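Long-range contacts in putative glucoamylase (Bacteroides caccae ATCC 43185, PDB 4QT9), which is a putative glucoamylase with an alpha/alpha toroid fold that probably hydrolyses glycosidic bonds in carbohydrate chains: residues A[183-188]-A[210-215]; A[317-322]-A[338-343]; A[305-310]-A[379-384]. One frame throughout, in Å; residues are numbered along the deposited sequence.

Contact 1: A[183-188]-A[210-215]; sequences QNVLYW and IMYILA
L186 lies over one face of the Y212 ring, and the pair joins an irregular loop to helix 209-217 of the alpha/alpha toroid. The geometry supports a CH-pi contact: L186 CD1 is 3.8 Å from the centroid of the Y212 ring and 16° off its normal, displaced a little toward the rim. The side chains of L186 and Y212 run antiparallel to one another, tip against root. The leucine therefore has its tip over the ring while its root is near the phenol end, with L186 CB 3.9 Å from Y212 OH. On the helix side, CG of Y212 is anti to its carbonyl carbon (chi1 -84°), a setting that carries the ring across to the loop although the side chain does not start out in that direction.

The phenol oxygen is held by two bonds. L186 N donates to Y212 OH at 3.1 Å with an almost straight N-H...O angle of 168°, and the same hydroxyl bonds to the carbonyl O of I202. A phenylalanine in place of Y212 would still offer a ring face to L186, but would probably leave the L186 N-H and the I202 carbonyl without their shared partner and the ring freer to shift.

L186 CD1 also meets the helix beside the ring, 3.6 Å from A215 CB. M211, a selenomethionine, bends at its last torsion and brings CE to 4.2 Å from L186 CD1. V227 of helix 225-232 touches both L186 and Y212, so a second helix adds to the buried cluster. Within the loop, Y187 OH donates to Q183 OE1 at 2.9 Å and links these two side chains. The CB of V185 is directed away from the helix, yet CG2 still comes within 3.5 Å of Y212 OH.

Contact 2: A[317-322]-A[338-343]; sequences TASYSV and VISPTA
S340 OG is gripped from two directions, by the hydroxyl of S319 and by a water. The S319 OG to S340 OG distance is 2.6 Å, a short hydrogen bond in which either hydroxyl could be the donor. Water 1 lies 2.7 Å from S340 OG and accepts from T317 N at 3.3 Å. It is also close enough to V338 O, 2.7 Å, to donate to it, although which of its possible acceptors it serves is not settled. One water thus connects the backbone of both segments with a buried serine. S319 reaches its partner because its OG sits between the backbone N and the carbonyl carbon (chi1 64°), directed at the neighbouring segment.

Apolar groups meet on either side of this polar centre. T317 and T342 cross at about a right angle and touch through their methyls, CG2 to CG2 at 3.6 Å, and T317 CG2 also packs on S340 CB. Their hydroxyls turn elsewhere: T317 OG1 bonds to F262 N and T342 OG1 to D394 O, so each threonine offers carbon to the contact and oxygen to the surrounding chain. Toward the other end V338 forks. Its CG1 approaches Y320 O at 3.8 Å, while CG2 meets V322 CG2 at 3.7 Å and borders S321 OG.

The CA pairs T317 with A343 and S321 with V338 show that the two segments run in opposite directions. A343 N bonds to S340 O at 3.0 Å, at the start of helix 341-345. Strands 318-321 and 324-327 form an antiparallel beta hairpin. Its first strand packs on residues 338-340, which lead into helix 341-345, while T317, just before the strand, reaches the helix itself, with P397 and I398 of helix 392-406 packing on T342 beyond.

Contact 3: A[305-310]-A[379-384]; sequences HYKGFG and FSETDN
K307 and E381 bear opposite charges and cross at about a right angle, yet their charged ends do not meet. K307 NZ stays 4.6 Å from E381 OE1, and water 4 accepts from NZ and donates to the backbone carbonyl O of E381, not to the carboxylate. Water 3 probably forms a second bridge, 3.0 Å from K307 O and 2.7 Å from E381 OE2. The two charges would probably still attract weakly.

The direct bond is made by T382: K307 N donates to T382 OG1 at 2.7 Å and 154°. T382 OG1 is anti to its own carbonyl carbon (chi1 -59°), which also places it at the edge of the Y306 ring, 3.6 Å from Y306 CD1.

G308 stands third in the type II turn from Y306 to F309, at a positive phi of 90°, with its CA 3.6 Å from E381 OE2; a beta carbon there would run into that carboxylate. Within 379-384, S380 OG accepts from D383 N at 3.0 Å, an ST motif.

This surface contact joins the loop between helix 284-301 and strand 318-321 to the loop between strands 374-375 and 389-391.

Overall arrangement
Along the chain, contact 1 closes before the other two open, whereas contact 2 is nested inside the loop that contact 3 closes. Contact 1 lies across the chain's centre from both, its centre 28 Å from that of contact 2 and 39 Å from that of contact 3, and it touches neither. Contacts 2 and 3 are neighbours, their centres 12 Å apart: I339 N and F379 O make a probable hydrogen bond at 3.0 Å, and I339 CD1 packs on F309 CE1. Loops, a hairpin and a helix start are thus coupled on one side of the chain's centre, from buried layer to surface, while contact 1 joins a loop to helix 209-217 on the other.

Contact 1: A[183-188]-A[210-215]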
# COMPACT_ATOMS: atom_id res chain seq x y z
N GLN A 183 -4.86 -8.44 24.85
CA GLN A 183 -6.22 -8.49 24.32
C GLN A 183 -6.19 -9.28 23.00
O GLN A 183 -5.11 -9.47 22.45
CB GLN A 183 -6.78 -7.05 24.13
CG GLN A 183 -6.83 -6.24 25.44
CD GLN A 183 -7.48 -4.89 25.26
OE1 GLN A 183 -8.25 -4.67 24.34
NE2 GLN A 183 -7.18 -3.95 26.14
N ASN A 184 -7.33 -9.77 22.53
CA ASN A 184 -7.37 -10.52 21.26
C ASN A 184 -7.75 -9.60 20.10
O ASN A 184 -8.76 -9.78 19.42
CB ASN A 184 -8.29 -11.73 21.36
CG ASN A 184 -7.71 -12.77 22.27
OD1 ASN A 184 -6.52 -13.10 22.20
ND2 ASN A 184 -8.51 -13.26 23.18
N VAL A 185 -6.89 -8.60 19.88
CA VAL A 185 -7.03 -7.55 18.86
C VAL A 185 -5.70 -6.81 18.80
O VAL A 185 -4.95 -6.81 19.79
CB VAL A 185 -8.22 -6.60 19.20
CG1 VAL A 185 -7.95 -5.79 20.48
CG2 VAL A 185 -8.59 -5.69 18.02
N LEU A 186 -5.42 -6.15 17.67
CA LEU A 186 -4.24 -5.31 17.53
C LEU A 186 -4.66 -3.85 17.50
O LEU A 186 -5.59 -3.50 16.78
CB LEU A 186 -3.45 -5.65 16.25
CG LEU A 186 -2.79 -7.02 16.22
CD1 LEU A 186 -2.38 -7.39 14.81
CD2 LEU A 186 -1.60 -7.07 17.19
N TYR A 187 -3.97 -3.01 18.28
CA TYR A 187 -4.20 -1.56 18.28
C TYR A 187 -3.31 -0.90 17.23
O TYR A 187 -2.18 -1.35 16.99
CB TYR A 187 -3.95 -0.97 19.67
CG TYR A 187 -5.09 -1.24 20.63
CD1 TYR A 187 -5.21 -2.47 21.27
CD2 TYR A 187 -6.04 -0.26 20.90
CE1 TYR A 187 -6.27 -2.73 22.14
CE2 TYR A 187 -7.11 -0.52 21.76
CZ TYR A 187 -7.21 -1.75 22.39
OH TYR A 187 -8.24 -1.99 23.26
N TRP A 188 -3.82 0.15 16.58
CA TRP A 188 -3.11 0.85 15.53
C TRP A 188 -1.85 1.56 16.06
O TRP A 188 -0.80 1.50 15.41
CB TRP A 188 -4.07 1.89 14.88
CG TRP A 188 -3.66 2.33 13.50
CD1 TRP A 188 -2.46 2.86 13.12
CD2 TRP A 188 -4.52 2.42 12.35
NE1 TRP A 188 -2.49 3.22 11.79
CE2 TRP A 188 -3.76 2.99 11.30
CE3 TRP A 188 -5.87 2.08 12.10
CZ2 TRP A 188 -4.28 3.18 10.02
CZ3 TRP A 188 -6.38 2.23 10.82
CH2 TRP A 188 -5.59 2.77 9.79
N ILE A 210 -3.06 -7.43 6.03
CA ILE A 210 -1.67 -7.90 6.04
C ILE A 210 -1.00 -7.66 7.42
O ILE A 210 -0.08 -8.39 7.81
CB ILE A 210 -0.84 -7.28 4.85
CG1 ILE A 210 0.43 -8.09 4.50
CG2 ILE A 210 -0.49 -5.79 5.06
CD1 ILE A 210 0.19 -9.61 4.12
N MSE A 211 -1.48 -6.67 8.18
CA MSE A 211 -0.93 -6.41 9.53
C MSE A 211 -1.21 -7.61 10.48
O MSE A 211 -0.33 -7.99 11.24
CB MSE A 211 -1.51 -5.10 10.09
CG MSE A 211 -0.93 -4.72 11.44
SE MSE A 211 -2.13 -3.50 12.35
CE MSE A 211 -3.75 -4.45 12.16
N TYR A 212 -2.42 -8.20 10.42
CA TYR A 212 -2.76 -9.40 11.20
C TYR A 212 -2.03 -10.63 10.66
O TYR A 212 -1.66 -11.48 11.46
CB TYR A 212 -4.28 -9.67 11.15
CG TYR A 212 -5.05 -8.88 12.18
CD1 TYR A 212 -5.23 -9.37 13.46
CD2 TYR A 212 -5.56 -7.62 11.88
CE1 TYR A 212 -5.90 -8.61 14.43
CE2 TYR A 212 -6.21 -6.85 12.85
CZ TYR A 212 -6.36 -7.35 14.13
OH TYR A 212 -7.04 -6.63 15.08
N ILE A 213 -1.84 -10.75 9.32
CA ILE A 213 -1.12 -11.92 8.76
C ILE A 213 0.36 -11.87 9.24
O ILE A 213 0.86 -12.89 9.73
CB ILE A 213 -1.26 -12.02 7.22
CG1 ILE A 213 -2.70 -12.51 6.84
CG2 ILE A 213 -0.19 -12.96 6.60
CD1 ILE A 213 -3.18 -11.99 5.58
N LEU A 214 1.03 -10.71 9.16
CA LEU A 214 2.43 -10.55 9.62
C LEU A 214 2.54 -10.67 11.15
O LEU A 214 3.50 -11.25 11.64
CB LEU A 214 2.99 -9.21 9.15
CG LEU A 214 3.18 -9.09 7.64
CD1 LEU A 214 3.56 -7.68 7.28
CD2 LEU A 214 4.20 -10.12 7.11
N ALA A 215 1.53 -10.20 11.90
CA ALA A 215 1.49 -10.35 13.35
C ALA A 215 1.50 -11.83 13.73
O ALA A 215 2.23 -12.20 14.64
CB ALA A 215 0.27 -9.68 13.93

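Contact 2: A[317-322]-A[338-343]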
# COMPACT_ATOMS: atom_id res chain seq x y z
N THR A 317 -10.54 6.79 -4.90
CA THR A 317 -9.80 6.40 -3.72
C THR A 317 -9.31 7.63 -2.97
O THR A 317 -9.36 8.74 -3.52
CB THR A 317 -8.62 5.50 -4.11
OG1 THR A 317 -8.26 4.78 -2.96
CG2 THR A 317 -7.43 6.29 -4.68
N ALA A 318 -8.78 7.43 -1.76
CA ALA A 318 -8.18 8.49 -0.95
C ALA A 318 -6.98 9.12 -1.70
O ALA A 318 -6.17 8.40 -2.27
CB ALA A 318 -7.73 7.92 0.39
N SER A 319 -6.93 10.47 -1.77
CA SER A 319 -5.87 11.22 -2.46
C SER A 319 -6.06 12.70 -2.26
O SER A 319 -7.06 13.13 -1.68
CB SER A 319 -5.89 10.92 -3.97
OG SER A 319 -7.09 11.37 -4.59
N TYR A 320 -5.13 13.50 -2.80
CA TYR A 320 -5.34 14.94 -2.85
C TYR A 320 -6.67 15.21 -3.47
O TYR A 320 -7.13 14.44 -4.33
CB TYR A 320 -4.24 15.62 -3.69
CG TYR A 320 -2.92 15.78 -2.97
CD1 TYR A 320 -2.85 16.34 -1.70
CD2 TYR A 320 -1.71 15.46 -3.60
CE1 TYR A 320 -1.63 16.52 -1.04
CE2 TYR A 320 -0.48 15.67 -2.98
CZ TYR A 320 -0.45 16.21 -1.70
OH TYR A 320 0.75 16.45 -1.09
N SER A 321 -7.32 16.28 -3.03
CA SER A 321 -8.62 16.65 -3.57
C SER A 321 -8.62 18.14 -3.85
O SER A 321 -7.71 18.84 -3.40
CB SER A 321 -9.74 16.26 -2.61
OG SER A 321 -11.01 16.33 -3.23
N VAL A 322 -9.64 18.63 -4.61
CA VAL A 322 -9.78 20.04 -4.98
C VAL A 322 -9.62 20.95 -3.74
O VAL A 322 -8.86 21.92 -3.80
CB VAL A 322 -11.12 20.33 -5.72
CG1 VAL A 322 -11.13 21.74 -6.30
CG2 VAL A 322 -11.38 19.31 -6.83
N VAL A 338 -13.21 13.91 -8.42
CA VAL A 338 -11.77 13.69 -8.50
C VAL A 338 -11.47 12.23 -8.84
O VAL A 338 -11.91 11.32 -8.13
CB VAL A 338 -11.10 14.13 -7.17
CG1 VAL A 338 -9.64 13.74 -7.15
CG2 VAL A 338 -11.27 15.63 -6.92
N ILE A 339 -10.68 12.04 -9.91
CA ILE A 339 -10.20 10.72 -10.34
C ILE A 339 -8.77 10.63 -9.85
O ILE A 339 -8.06 11.61 -9.94
CB ILE A 339 -10.32 10.50 -11.90
CG1 ILE A 339 -11.81 10.50 -12.40
CG2 ILE A 339 -9.56 9.25 -12.39
CD1 ILE A 339 -12.80 9.35 -11.82
N SER A 340 -8.38 9.48 -9.28
CA SER A 340 -7.04 9.20 -8.81
C SER A 340 -6.51 8.03 -9.62
O SER A 340 -7.04 6.93 -9.48
CB SER A 340 -7.03 8.90 -7.31
OG SER A 340 -7.78 9.87 -6.60
N PRO A 341 -5.50 8.25 -10.52
CA PRO A 341 -4.99 7.14 -11.37
C PRO A 341 -4.58 5.87 -10.61
O PRO A 341 -4.77 4.78 -11.15
CB PRO A 341 -3.77 7.78 -12.06
CG PRO A 341 -4.11 9.23 -12.14
CD PRO A 341 -4.82 9.52 -10.84
N THR A 342 -4.13 5.98 -9.35
CA THR A 342 -3.76 4.80 -8.57
C THR A 342 -4.92 3.82 -8.40
O THR A 342 -4.68 2.61 -8.38
CB THR A 342 -3.17 5.19 -7.21
OG1 THR A 342 -2.43 4.08 -6.69
CG2 THR A 342 -4.23 5.68 -6.19
N ALA A 343 -6.16 4.31 -8.34
CA ALA A 343 -7.32 3.44 -8.11
C ALA A 343 -7.52 2.42 -9.24
O ALA A 343 -7.47 1.22 -8.99
CB ALA A 343 -8.57 4.28 -7.92
O HOH W 1 -10.48 9.61 -6.52

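Contact 3: A[305-310]-A[379-384]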
# COMPACT_ATOMS: atom_id res chain seq x y z
N HIS A 305 -22.89 13.98 -12.19
CA HIS A 305 -22.65 14.47 -13.54
C HIS A 305 -21.32 15.22 -13.68
O HIS A 305 -21.27 16.31 -14.25
CB HIS A 305 -23.82 15.34 -14.02
CG HIS A 305 -25.16 14.78 -13.67
ND1 HIS A 305 -25.67 13.66 -14.32
CD2 HIS A 305 -26.05 15.17 -12.72
CE1 HIS A 305 -26.85 13.43 -13.77
NE2 HIS A 305 -27.13 14.31 -12.81
N TYR A 306 -20.23 14.60 -13.21
CA TYR A 306 -18.89 15.18 -13.32
C TYR A 306 -18.33 14.96 -14.70
O TYR A 306 -18.59 13.92 -15.32
CB TYR A 306 -17.95 14.57 -12.28
CG TYR A 306 -18.28 15.01 -10.88
CD1 TYR A 306 -18.24 16.36 -10.52
CD2 TYR A 306 -18.57 14.08 -9.89
CE1 TYR A 306 -18.50 16.77 -9.22
CE2 TYR A 306 -18.82 14.47 -8.57
CZ TYR A 306 -18.80 15.82 -8.25
OH TYR A 306 -19.04 16.23 -6.97
N LYS A 307 -17.53 15.93 -15.19
CA LYS A 307 -16.94 15.83 -16.52
C LYS A 307 -15.91 14.70 -16.56
O LYS A 307 -15.13 14.53 -15.62
CB LYS A 307 -16.30 17.17 -16.94
CG LYS A 307 -15.78 17.17 -18.38
CD LYS A 307 -14.90 18.37 -18.73
CE LYS A 307 -14.18 18.09 -20.02
NZ LYS A 307 -13.29 19.20 -20.44
N GLY A 308 -15.95 13.91 -17.63
CA GLY A 308 -14.97 12.87 -17.89
C GLY A 308 -15.24 11.48 -17.34
O GLY A 308 -14.67 10.52 -17.87
N PHE A 309 -16.07 11.36 -16.28
CA PHE A 309 -16.38 10.06 -15.63
C PHE A 309 -17.04 9.11 -16.63
O PHE A 309 -17.95 9.52 -17.34
CB PHE A 309 -17.29 10.27 -14.41
CG PHE A 309 -16.66 10.70 -13.11
CD1 PHE A 309 -15.66 11.66 -13.08
CD2 PHE A 309 -17.14 10.21 -11.90
CE1 PHE A 309 -15.10 12.09 -11.87
CE2 PHE A 309 -16.59 10.65 -10.68
CZ PHE A 309 -15.55 11.56 -10.68
N GLY A 310 -16.52 7.89 -16.75
CA GLY A 310 -17.03 6.91 -17.71
C GLY A 310 -16.20 5.63 -17.80
O GLY A 310 -15.32 5.43 -16.98
N PHE A 379 -6.96 14.43 -10.12
CA PHE A 379 -7.34 15.52 -11.02
C PHE A 379 -8.85 15.61 -11.11
O PHE A 379 -9.55 14.62 -10.94
CB PHE A 379 -6.70 15.37 -12.43
CG PHE A 379 -7.21 14.20 -13.24
CD1 PHE A 379 -8.33 14.33 -14.05
CD2 PHE A 379 -6.59 12.96 -13.16
CE1 PHE A 379 -8.83 13.23 -14.76
CE2 PHE A 379 -7.08 11.87 -13.89
CZ PHE A 379 -8.19 12.02 -14.68
N SER A 380 -9.35 16.81 -11.40
CA SER A 380 -10.77 17.02 -11.59
C SER A 380 -10.99 17.69 -12.96
O SER A 380 -10.65 18.87 -13.11
CB SER A 380 -11.36 17.86 -10.46
OG SER A 380 -12.66 18.31 -10.82
N GLU A 381 -11.54 16.94 -13.95
CA GLU A 381 -11.85 17.54 -15.28
C GLU A 381 -12.92 18.66 -15.15
O GLU A 381 -12.88 19.63 -15.91
CB GLU A 381 -12.31 16.46 -16.29
CG GLU A 381 -11.19 15.51 -16.71
CD GLU A 381 -11.51 14.58 -17.87
OE1 GLU A 381 -11.78 15.08 -18.98
OE2 GLU A 381 -11.42 13.35 -17.67
N THR A 382 -13.85 18.51 -14.19
CA THR A 382 -14.93 19.47 -13.91
C THR A 382 -14.37 20.81 -13.41
O THR A 382 -14.78 21.85 -13.91
CB THR A 382 -15.91 18.88 -12.87
OG1 THR A 382 -16.47 17.66 -13.37
CG2 THR A 382 -17.03 19.83 -12.51
N ASP A 383 -13.46 20.77 -12.41
CA ASP A 383 -12.86 21.95 -11.78
C ASP A 383 -11.62 22.45 -12.53
O ASP A 383 -11.11 23.53 -12.19
CB ASP A 383 -12.51 21.66 -10.31
CG ASP A 383 -13.73 21.63 -9.37
OD1 ASP A 383 -14.38 22.68 -9.19
OD2 ASP A 383 -14.00 20.56 -8.78
N ASN A 384 -11.16 21.71 -13.57
CA ASN A 384 -9.93 21.99 -14.35
C ASN A 384 -8.73 22.11 -13.39
O ASN A 384 -7.90 23.02 -13.46
CB ASN A 384 -10.10 23.24 -15.27
CG ASN A 384 -11.15 22.97 -16.31
OD1 ASN A 384 -12.26 23.52 -16.26
ND2 ASN A 384 -10.89 21.97 -17.13
O HOH W 2 -14.53 15.97 -12.55
O HOH W 3 -12.71 12.74 -15.43
O HOH W 4 -11.12 19.43 -18.22